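Local coordinates for extracellular solute-binding protein, family 7 (Colwellia psychrerythraea, PDB 4PET), which binds calcium and pyruvate, and probably serves as the periplasmic solute receptor of a TRAP transport system, at residues P39-F44 with D218-F223; F108-F113 with W234-T239; G148-Q153 with E211-S216; P228-G233 with V294-F299. All coordinates share one frame; numbering follows the deposited sequence.

Interaction 1 of 4, residues P39-F44 with D218-F223; sequences PNFPIF and DLRMGF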
# COMPACT_ATOMS: atom_id res chain seq x y z
N PRO A 39 18.55 17.72 7.56
CA PRO A 39 17.71 18.68 6.84
C PRO A 39 17.54 18.28 5.36
O PRO A 39 18.45 17.66 4.81
CB PRO A 39 18.51 19.99 6.96
CG PRO A 39 19.91 19.55 7.16
CD PRO A 39 19.81 18.32 8.01
N ASN A 40 16.41 18.62 4.75
CA ASN A 40 16.14 18.26 3.35
C ASN A 40 16.41 16.81 3.01
O ASN A 40 17.02 16.51 1.97
CB ASN A 40 16.99 19.11 2.41
CG ASN A 40 16.87 20.59 2.69
OD1 ASN A 40 17.87 21.27 2.91
ND2 ASN A 40 15.64 21.09 2.67
N PHE A 41 16.01 15.90 3.89
CA PHE A 41 16.29 14.49 3.69
C PHE A 41 15.16 14.00 2.82
O PHE A 41 13.99 14.19 3.16
CB PHE A 41 16.29 13.74 5.01
CG PHE A 41 16.91 12.38 4.94
CD1 PHE A 41 16.16 11.28 4.60
CD2 PHE A 41 18.26 12.22 5.20
CE1 PHE A 41 16.74 10.02 4.54
CE2 PHE A 41 18.85 10.97 5.13
CZ PHE A 41 18.09 9.87 4.78
N PRO A 42 15.49 13.40 1.66
CA PRO A 42 14.36 13.05 0.79
C PRO A 42 13.52 11.90 1.33
O PRO A 42 14.05 11.06 2.08
CB PRO A 42 15.01 12.68 -0.56
CG PRO A 42 16.51 12.58 -0.30
CD PRO A 42 16.81 13.27 1.00
N ILE A 43 12.24 11.90 0.95
CA ILE A 43 11.28 10.84 1.27
C ILE A 43 10.90 10.91 2.73
O ILE A 43 9.72 11.18 3.05
CB ILE A 43 11.77 9.42 0.90
CG1 ILE A 43 12.24 9.40 -0.57
CG2 ILE A 43 10.66 8.38 1.12
CD1 ILE A 43 12.70 8.03 -1.02
N PHE A 44 11.86 10.73 3.62
CA PHE A 44 11.52 10.77 5.06
C PHE A 44 11.18 12.20 5.48
O PHE A 44 10.17 12.46 6.14
CB PHE A 44 12.65 10.26 5.95
CG PHE A 44 12.96 8.81 5.80
CD1 PHE A 44 12.42 8.05 4.82
CD2 PHE A 44 13.83 8.20 6.67
CE1 PHE A 44 12.72 6.71 4.69
CE2 PHE A 44 14.13 6.86 6.56
CZ PHE A 44 13.58 6.11 5.57
N ASP A 218 19.81 4.95 -0.78
CA ASP A 218 21.18 4.55 -0.47
C ASP A 218 22.21 5.20 -1.40
O ASP A 218 23.34 5.44 -0.99
CB ASP A 218 21.34 3.04 -0.57
CG ASP A 218 20.68 2.28 0.56
OD1 ASP A 218 20.01 2.90 1.41
OD2 ASP A 218 20.84 1.04 0.57
N LEU A 219 21.85 5.49 -2.65
CA LEU A 219 22.89 5.86 -3.62
C LEU A 219 23.45 7.26 -3.33
O LEU A 219 24.65 7.44 -3.30
CB LEU A 219 22.38 5.76 -5.06
CG LEU A 219 21.73 4.39 -5.35
CD1 LEU A 219 21.17 4.36 -6.74
CD2 LEU A 219 22.72 3.27 -5.10
N ARG A 220 22.57 8.23 -3.09
CA ARG A 220 23.00 9.59 -2.78
C ARG A 220 23.89 9.64 -1.53
O ARG A 220 24.67 10.56 -1.38
CB ARG A 220 21.79 10.51 -2.61
CG ARG A 220 21.19 10.47 -1.19
CD ARG A 220 19.91 11.31 -1.06
NE ARG A 220 20.12 12.58 -0.36
CZ ARG A 220 20.19 12.72 0.97
NH1 ARG A 220 20.37 13.92 1.51
NH2 ARG A 220 20.09 11.66 1.77
N MSE A 221 23.76 8.66 -0.64
CA MSE A 221 24.54 8.64 0.60
C MSE A 221 25.99 8.13 0.41
O MSE A 221 26.79 8.20 1.32
CB MSE A 221 23.79 7.85 1.65
CG MSE A 221 22.53 8.61 2.07
SE MSE A 221 21.18 7.50 2.89
CE MSE A 221 21.89 7.61 4.71
N GLY A 222 26.29 7.58 -0.76
CA GLY A 222 27.66 7.39 -1.21
C GLY A 222 28.33 6.10 -0.77
O GLY A 222 29.51 5.89 -1.05
N PHE A 223 27.58 5.21 -0.11
CA PHE A 223 28.17 4.02 0.49
C PHE A 223 28.85 3.21 -0.59
O PHE A 223 29.91 2.61 -0.36
CB PHE A 223 27.12 3.15 1.18
CG PHE A 223 26.25 3.89 2.15
CD1 PHE A 223 26.83 4.73 3.10
CD2 PHE A 223 24.88 3.76 2.11
CE1 PHE A 223 26.04 5.40 4.00
CE2 PHE A 223 24.09 4.43 3.00
CZ PHE A 223 24.68 5.26 3.96
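One face of the R220 guanidinium is covered by P42, whose CD stands 3.4 Å above the plane over its centre, while F41 CE2 lies at the edge of the same group, near its plane. The F41 ring, in turn, receives R220 NH2 over one face, with CE2 and NH2 3.6 Å apart. This is a cation-pi contact made across the mouth of the ligand cleft of a two-lobed solute-binding protein: 39-44 belongs to the loop leading into helix 44-58 on one lobe, and 218-223 to a loop on the other. The ring and guanidinium planes stand 77° apart, so the cation is presented edge-on to the ring face rather than laid flat upon it, and R220 CZ sits 5.0 Å from the F41 centroid. The R220 chain bends at chi3 (-104°), which turns the guanidinium across P42 and F41 together. The bridge is small and lies at the surface, as befits a contact between lobes that, in this family, are expected to part when the ligand leaves. Beneath it the chemistry becomes apolar. F41 and selenomethionine M221 both pack on W212 of the pyruvate pocket, and F44, two residues beyond P42, touches pyruvate itself. P42 O accepts the backbone N of F44, a bond at the very start of the helix. Between the lobes, selenium SE of M221 meets F41 CZ obliquely, at 4.3 Å.

Interaction 2 of 4, residues F108-F113 with W234-T239; sequences FTTVPF and WHEPGT. With CA (calcium ion), chain E; PYR (pyruvic acid), chain D.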
# COMPACT_ATOMS: atom_id res chain seq x y z
N PHE A 108 6.91 -2.80 16.09
CA PHE A 108 6.00 -1.94 15.36
C PHE A 108 6.64 -1.28 14.13
O PHE A 108 5.97 -0.57 13.39
CB PHE A 108 5.37 -0.90 16.29
CG PHE A 108 4.67 -1.55 17.47
CD1 PHE A 108 3.40 -2.11 17.29
CD2 PHE A 108 5.30 -1.69 18.69
CE1 PHE A 108 2.74 -2.74 18.34
CE2 PHE A 108 4.65 -2.32 19.76
CZ PHE A 108 3.37 -2.85 19.59
N THR A 109 7.94 -1.53 13.93
CA THR A 109 8.64 -1.00 12.80
C THR A 109 8.66 -2.05 11.69
O THR A 109 8.06 -1.85 10.63
CB THR A 109 10.05 -0.60 13.14
OG1 THR A 109 10.02 0.47 14.09
CG2 THR A 109 10.74 -0.12 11.90
N THR A 110 9.27 -3.21 11.98
CA THR A 110 9.23 -4.40 11.10
C THR A 110 9.93 -5.51 11.88
O THR A 110 10.51 -5.25 12.94
CB THR A 110 9.93 -4.14 9.75
OG1 THR A 110 9.70 -5.24 8.85
CG2 THR A 110 11.42 -3.95 9.96
N VAL A 111 9.85 -6.75 11.39
CA VAL A 111 10.66 -7.85 11.92
C VAL A 111 11.22 -8.73 10.80
O VAL A 111 10.59 -8.89 9.75
CB VAL A 111 9.89 -8.75 12.92
CG1 VAL A 111 9.22 -7.91 13.99
CG2 VAL A 111 8.85 -9.57 12.22
N PRO A 112 12.44 -9.25 11.01
CA PRO A 112 13.08 -10.15 10.04
C PRO A 112 12.13 -11.28 9.68
O PRO A 112 11.45 -11.83 10.53
CB PRO A 112 14.32 -10.66 10.80
CG PRO A 112 14.65 -9.52 11.73
CD PRO A 112 13.31 -8.98 12.16
N PHE A 113 12.04 -11.60 8.39
CA PHE A 113 11.14 -12.64 7.91
C PHE A 113 9.65 -12.36 8.17
O PHE A 113 8.79 -13.23 8.01
CB PHE A 113 11.58 -14.01 8.44
CG PHE A 113 13.05 -14.24 8.27
CD1 PHE A 113 13.58 -14.48 7.01
CD2 PHE A 113 13.91 -14.17 9.33
CE1 PHE A 113 14.94 -14.66 6.84
CE2 PHE A 113 15.28 -14.35 9.16
CZ PHE A 113 15.78 -14.61 7.92
N TRP A 234 15.85 -9.47 3.82
CA TRP A 234 15.43 -10.54 4.74
C TRP A 234 15.02 -9.96 6.09
O TRP A 234 14.10 -10.44 6.74
CB TRP A 234 16.54 -11.59 4.95
CG TRP A 234 17.81 -11.05 5.60
CD1 TRP A 234 18.90 -10.53 4.96
CD2 TRP A 234 18.09 -10.94 7.01
NE1 TRP A 234 19.85 -10.13 5.88
CE2 TRP A 234 19.37 -10.36 7.14
CE3 TRP A 234 17.38 -11.27 8.16
CZ2 TRP A 234 19.97 -10.12 8.40
CZ3 TRP A 234 17.99 -11.05 9.42
CH2 TRP A 234 19.27 -10.46 9.51
N HIS A 235 15.68 -8.87 6.47
CA HIS A 235 15.68 -8.34 7.84
C HIS A 235 14.64 -7.24 8.05
O HIS A 235 14.14 -7.03 9.18
CB HIS A 235 17.05 -7.74 8.12
CG HIS A 235 17.38 -6.62 7.20
ND1 HIS A 235 17.60 -5.34 7.64
CD2 HIS A 235 17.45 -6.57 5.85
CE1 HIS A 235 17.81 -4.55 6.60
NE2 HIS A 235 17.73 -5.27 5.51
N GLU A 236 14.32 -6.51 6.98
CA GLU A 236 13.34 -5.43 7.05
C GLU A 236 12.38 -5.45 5.86
O GLU A 236 12.48 -4.64 4.94
CB GLU A 236 14.03 -4.07 7.16
CG GLU A 236 14.78 -3.85 8.47
CD GLU A 236 15.22 -2.41 8.68
OE1 GLU A 236 14.35 -1.51 8.64
OE2 GLU A 236 16.42 -2.16 8.86
N PRO A 237 11.41 -6.38 5.89
CA PRO A 237 10.51 -6.56 4.72
C PRO A 237 9.50 -5.45 4.49
O PRO A 237 8.98 -5.33 3.38
CB PRO A 237 9.74 -7.84 5.06
CG PRO A 237 9.79 -7.91 6.59
CD PRO A 237 11.18 -7.39 6.93
N GLY A 238 9.23 -4.66 5.53
CA GLY A 238 8.14 -3.70 5.52
C GLY A 238 8.30 -2.65 6.61
O GLY A 238 7.45 -2.48 7.47
N THR A 239 9.39 -1.91 6.51
CA THR A 239 9.76 -0.91 7.50
C THR A 239 8.83 0.27 7.51
O THR A 239 8.77 1.05 6.56
CB THR A 239 11.21 -0.46 7.28
OG1 THR A 239 12.06 -1.61 7.38
CG2 THR A 239 11.63 0.61 8.31
CA CA E . 17.10 -0.27 7.61
C PYR D . 16.80 2.43 9.44
O PYR D . 17.65 1.45 9.25
OXT PYR D . 17.08 3.26 10.41
CA PYR D . 15.70 2.62 8.58
O3 PYR D . 15.32 1.68 7.75
CB PYR D . 14.96 3.92 8.54
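The backbones of F108-F113 and W234-T239 pass each other in opposite senses without forming a regular ladder, tied by F113 N to W234 O at 2.9 Å, almost straight (164°). Prolines explain part of the irregularity: P112 has no hydrogen to offer H235 O, and P237 turns its CD against V111 O. At the centre, T110 OG1 lies anti to the backbone N (chi1 -171°), which turns it to G238 N for a weak hydrogen bond at 3.4 Å, while CG2 presses on E236 CG at 3.7 Å. Segment 234-239 is one connection between the lobes, running from strand 229-231 of one sheet to strand 240-246 of the other. E236 OE2 binds calcium at 2.4 Å, and pyruvate chelates the same ion through O and O3; Q153, E211 and the W212 carbonyl supply the other ligands. The other carboxylate oxygen is fixed separately: T239 OG1 donates to E236 OE1 at 2.6 Å on the anti side, and Y96 OH also bonds to it, which should restrain its turning. The F113 and W234 rings meet obliquely, planes 32° apart, with F113 CZ 3.7 Å from W234 CE3. F354 of the second subunit meets the F113 ring edge-to-face.

Interaction 3 of 4, residues G148-Q153 with E211-S216; sequences GNTGNQ and EWVGPS. With CA (calcium ion), chain E; PYR (pyruvic acid), chain D.
T150 is the first residue of 148-153 to meet 211-216: following N149, whose OD1 accepts G151 N on a lone pair in an Asx turn, it reaches toward V213 tip to tip, with T150 CB and V213 CG1 3.8 Å apart. G151 O receives T150 OG1, which braces the loop. At Q153 the walk arrives at the metal: CB rests against V213 O at 3.1 Å, and the extended side chain brings its amide to calcium and pyruvate. Across from it E211 folds at chi2 (79°), turning its carboxylate so that both oxygens bind calcium, OE2 at 2.4 Å. The backbone O of W212 is a further ligand, while the indole of that residue covers pyruvate with one face, CZ3 lying 3.4 Å from OXT. Replacing W212 by alanine spares the carbonyl that binds calcium, but pyruvate would probably lose the indole face and be freer to shift. E236 OE2 completes the calcium coordination, and Y97 and R174 also hold pyruvate. Around the site, G148 lies on strand 142-149 and bonds through its backbone to L241 of strand 240-246, E211 pairs its backbone with R174 of strand 172-174, and S216 touches helix 255-290.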
# COMPACT_ATOMS: atom_id res chain seq x y z
N GLY A 148 5.29 6.12 7.69
CA GLY A 148 5.67 5.87 6.31
C GLY A 148 6.43 4.57 6.12
O GLY A 148 7.37 4.29 6.88
N ASN A 149 6.07 3.80 5.08
CA ASN A 149 6.78 2.56 4.79
C ASN A 149 7.78 2.73 3.67
O ASN A 149 7.49 3.42 2.69
CB ASN A 149 5.81 1.46 4.39
CG ASN A 149 6.21 0.12 4.90
OD1 ASN A 149 7.05 -0.53 4.32
ND2 ASN A 149 5.62 -0.30 6.00
N THR A 150 8.92 2.07 3.81
CA THR A 150 9.94 2.02 2.77
C THR A 150 9.70 0.84 1.82
O THR A 150 10.32 0.74 0.75
CB THR A 150 11.34 1.88 3.41
OG1 THR A 150 11.44 0.65 4.14
CG2 THR A 150 11.63 3.06 4.36
N GLY A 151 8.83 -0.06 2.19
CA GLY A 151 8.81 -1.35 1.52
C GLY A 151 10.04 -2.19 1.91
O GLY A 151 10.69 -1.93 2.91
N ASN A 152 10.30 -3.23 1.14
CA ASN A 152 11.27 -4.25 1.53
C ASN A 152 12.69 -3.67 1.38
O ASN A 152 13.01 -3.04 0.36
CB ASN A 152 11.11 -5.46 0.59
CG ASN A 152 11.24 -6.77 1.32
OD1 ASN A 152 12.25 -7.04 1.96
ND2 ASN A 152 10.19 -7.60 1.25
N GLN A 153 13.53 -3.84 2.38
CA GLN A 153 14.84 -3.16 2.34
C GLN A 153 15.94 -4.10 1.88
O GLN A 153 15.83 -5.32 2.03
CB GLN A 153 15.17 -2.57 3.72
CG GLN A 153 14.16 -1.53 4.17
CD GLN A 153 14.58 -0.76 5.38
OE1 GLN A 153 15.57 -1.12 6.05
NE2 GLN A 153 13.89 0.34 5.64
N GLU A 211 23.47 -1.28 6.77
CA GLU A 211 22.30 -1.23 5.92
C GLU A 211 21.61 0.08 6.22
O GLU A 211 21.75 0.65 7.33
CB GLU A 211 21.43 -2.47 6.10
CG GLU A 211 20.71 -2.62 7.42
CD GLU A 211 19.46 -1.74 7.47
OE1 GLU A 211 19.32 -0.94 8.41
OE2 GLU A 211 18.62 -1.83 6.54
N TRP A 212 20.90 0.61 5.24
CA TRP A 212 20.10 1.80 5.47
C TRP A 212 18.67 1.52 5.00
O TRP A 212 17.86 1.08 5.82
CB TRP A 212 20.73 3.05 4.87
CG TRP A 212 19.86 4.24 4.97
CD1 TRP A 212 19.33 4.95 3.93
CD2 TRP A 212 19.37 4.84 6.16
NE1 TRP A 212 18.54 5.96 4.40
CE2 TRP A 212 18.54 5.91 5.77
CE3 TRP A 212 19.55 4.58 7.52
CZ2 TRP A 212 17.91 6.74 6.69
CZ3 TRP A 212 18.91 5.39 8.44
CH2 TRP A 212 18.09 6.45 8.02
N VAL A 213 18.37 1.70 3.71
CA VAL A 213 17.03 1.42 3.19
C VAL A 213 17.02 0.59 1.92
O VAL A 213 16.47 -0.52 1.86
CB VAL A 213 16.24 2.72 2.96
CG1 VAL A 213 14.91 2.40 2.26
CG2 VAL A 213 16.00 3.44 4.31
N GLY A 214 17.66 1.12 0.89
CA GLY A 214 17.55 0.55 -0.44
C GLY A 214 17.83 1.60 -1.48
O GLY A 214 18.32 2.69 -1.18
N PRO A 215 17.51 1.28 -2.74
CA PRO A 215 17.81 2.16 -3.87
C PRO A 215 17.14 3.51 -3.75
O PRO A 215 17.61 4.49 -4.34
CB PRO A 215 17.25 1.40 -5.07
CG PRO A 215 17.19 0.01 -4.67
CD PRO A 215 16.98 -0.03 -3.17
N SER A 216 16.03 3.60 -3.02
CA SER A 216 15.34 4.88 -2.93
C SER A 216 16.23 5.97 -2.34
O SER A 216 16.08 7.15 -2.67
CB SER A 216 14.04 4.78 -2.11
OG SER A 216 14.28 4.20 -0.83
CA CA E . 17.10 -0.27 7.61
C PYR D . 16.80 2.43 9.44
O PYR D . 17.65 1.45 9.25
OXT PYR D . 17.08 3.26 10.41
CA PYR D . 15.70 2.62 8.58
O3 PYR D . 15.32 1.68 7.75
CB PYR D . 14.96 3.92 8.54

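Interaction 4 of 4, residues P228-G233 with V294-F299; sequences PYYYTG and VQMRSF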
# COMPACT_ATOMS: atom_id res chain seq x y z
N PRO A 228 31.41 -2.01 -2.07
CA PRO A 228 30.85 -2.36 -3.37
C PRO A 228 29.86 -3.52 -3.39
O PRO A 228 29.22 -3.67 -4.43
CB PRO A 228 32.08 -2.73 -4.19
CG PRO A 228 33.05 -3.24 -3.20
CD PRO A 228 32.80 -2.47 -1.93
N TYR A 229 29.75 -4.34 -2.33
CA TYR A 229 28.81 -5.47 -2.35
C TYR A 229 27.47 -5.06 -1.76
O TYR A 229 27.40 -4.63 -0.61
CB TYR A 229 29.41 -6.68 -1.62
CG TYR A 229 30.75 -7.09 -2.21
CD1 TYR A 229 30.81 -7.77 -3.42
CD2 TYR A 229 31.95 -6.75 -1.60
CE1 TYR A 229 32.03 -8.14 -3.99
CE2 TYR A 229 33.19 -7.11 -2.17
CZ TYR A 229 33.20 -7.80 -3.37
OH TYR A 229 34.39 -8.17 -3.97
N TYR A 230 26.43 -5.17 -2.57
CA TYR A 230 25.10 -4.71 -2.21
C TYR A 230 24.21 -5.94 -2.08
O TYR A 230 23.91 -6.62 -3.06
CB TYR A 230 24.60 -3.78 -3.30
CG TYR A 230 23.44 -2.87 -2.91
CD1 TYR A 230 23.04 -2.71 -1.59
CD2 TYR A 230 22.73 -2.18 -3.89
CE1 TYR A 230 22.01 -1.87 -1.26
CE2 TYR A 230 21.71 -1.34 -3.58
CZ TYR A 230 21.33 -1.19 -2.26
OH TYR A 230 20.29 -0.35 -1.97
N TYR A 231 23.81 -6.24 -0.85
CA TYR A 231 23.16 -7.50 -0.55
C TYR A 231 21.67 -7.36 -0.58
O TYR A 231 21.11 -6.29 -0.24
CB TYR A 231 23.62 -8.02 0.84
CG TYR A 231 24.89 -8.83 0.73
CD1 TYR A 231 26.13 -8.21 0.63
CD2 TYR A 231 24.84 -10.23 0.69
CE1 TYR A 231 27.28 -8.94 0.50
CE2 TYR A 231 26.00 -10.97 0.56
CZ TYR A 231 27.22 -10.32 0.46
OH TYR A 231 28.40 -11.02 0.32
N THR A 232 21.00 -8.43 -1.00
CA THR A 232 19.54 -8.47 -0.95
C THR A 232 19.05 -8.72 0.50
O THR A 232 19.81 -9.18 1.34
CB THR A 232 19.00 -9.55 -1.89
OG1 THR A 232 19.49 -10.82 -1.47
CG2 THR A 232 19.42 -9.28 -3.36
N GLY A 233 17.76 -8.45 0.75
CA GLY A 233 17.17 -8.39 2.09
C GLY A 233 16.55 -9.66 2.70
O GLY A 233 16.70 -10.78 2.18
N VAL A 294 29.30 -1.45 -8.45
CA VAL A 294 28.44 -2.04 -7.45
C VAL A 294 28.13 -3.45 -7.90
O VAL A 294 27.73 -3.67 -9.04
CB VAL A 294 27.11 -1.29 -7.28
CG1 VAL A 294 26.20 -2.05 -6.31
CG2 VAL A 294 27.35 0.12 -6.78
N GLN A 295 28.31 -4.40 -6.99
CA GLN A 295 28.13 -5.82 -7.25
C GLN A 295 27.03 -6.35 -6.34
O GLN A 295 27.23 -6.45 -5.15
CB GLN A 295 29.43 -6.55 -6.87
CG GLN A 295 30.70 -6.02 -7.53
CD GLN A 295 31.14 -6.88 -8.71
OE1 GLN A 295 31.18 -8.11 -8.62
NE2 GLN A 295 31.47 -6.23 -9.83
N MSE A 296 25.89 -6.75 -6.88
CA MSE A 296 24.81 -7.19 -6.04
C MSE A 296 25.03 -8.63 -5.60
O MSE A 296 25.49 -9.44 -6.37
CB MSE A 296 23.46 -6.98 -6.73
CG MSE A 296 22.97 -5.49 -6.63
SE MSE A 296 21.05 -5.26 -6.58
CE MSE A 296 20.63 -7.10 -6.80
N ARG A 297 24.73 -8.92 -4.33
CA ARG A 297 25.03 -10.23 -3.75
C ARG A 297 23.89 -10.76 -2.90
O ARG A 297 23.00 -10.02 -2.48
CB ARG A 297 26.31 -10.18 -2.88
CG ARG A 297 27.62 -9.93 -3.65
CD ARG A 297 28.03 -11.12 -4.47
NE ARG A 297 29.30 -10.96 -5.17
CZ ARG A 297 29.45 -10.41 -6.38
NH1 ARG A 297 28.41 -9.90 -7.02
NH2 ARG A 297 30.65 -10.35 -6.94
N SER A 298 23.97 -12.05 -2.62
CA SER A 298 23.01 -12.73 -1.79
C SER A 298 23.77 -13.49 -0.71
O SER A 298 24.91 -13.90 -0.92
CB SER A 298 22.20 -13.70 -2.65
OG SER A 298 21.14 -13.02 -3.29
N PHE A 299 23.15 -13.70 0.43
CA PHE A 299 23.77 -14.51 1.47
C PHE A 299 23.68 -16.00 1.08
O PHE A 299 22.62 -16.48 0.63
CB PHE A 299 23.08 -14.25 2.79
CG PHE A 299 23.23 -12.84 3.29
CD1 PHE A 299 24.43 -12.43 3.84
CD2 PHE A 299 22.19 -11.90 3.14
CE1 PHE A 299 24.59 -11.13 4.32
CE2 PHE A 299 22.34 -10.57 3.60
CZ PHE A 299 23.55 -10.19 4.19
O HOH W 1 33.51 -10.37 -6.05
O HOH W 2 27.92 -13.42 -0.78
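Y230 O takes the backbone N of R297 at 2.8 Å, and M296 CA adds a CA-H...O contact to the same oxygen. This is one rung of a parallel pairing between strands 229-231 and 295-297, the latter being an edge strand of its sheet within the chain. Q295 N to P228 O, Y230 N to Q295 O and T232 N to R297 O continue the ladder. On the face that bears Y229, Y231 and R297, the arginine threads between aromatic rings. Its CB sits over the Y231 face, 3.5 Å from the centroid, a CH-pi contact; one face of its guanidinium lies against Y229 CD1. The chain bends at chi2 (-72°), which swings the cationic end back toward its own strand, where NH2 donates to Q295 OE1 at 2.8 Å and NH1 to M296 O. A salt bridge from NE to E161 occupies the remaining nitrogen. A leucine in place of R297 would probably leave E161 without its mate and let the Q295 amide turn. Farther on, the Y231 and F299 rings stack face to face, with centroids 4.5 Å apart and planes inclined by 30°. On the other face, M296 SE makes an oblique Met-aromatic contact with Y230, whose ring also stacks on W157. The chemistry implies that backbone bonds fix the parallel register, while aromatic, Met-aromatic and cationic contacts flank the ladder.

How the interactions relate
Interactions 2 and 3 form the buried core, both reaching calcium and pyruvate, and they join directly where E236 O meets Q153 N and T239 O meets T150 N. Interactions 1 and 4 lie at the surface and differ in kind. Interaction 1 spans the cleft, whereas interaction 4 is regular parallel sheet at the border of one lobe. The deep contacts supply calcium ligands among backbone and apolar contacts; the outer ones rely on a cation-pi contact in one case and on a backbone ladder flanked by aromatics in the other. Interaction 1 also joins interaction 3 through D218 OD1 and V213 N, and W234 of interaction 2 packs on F299 of interaction 4.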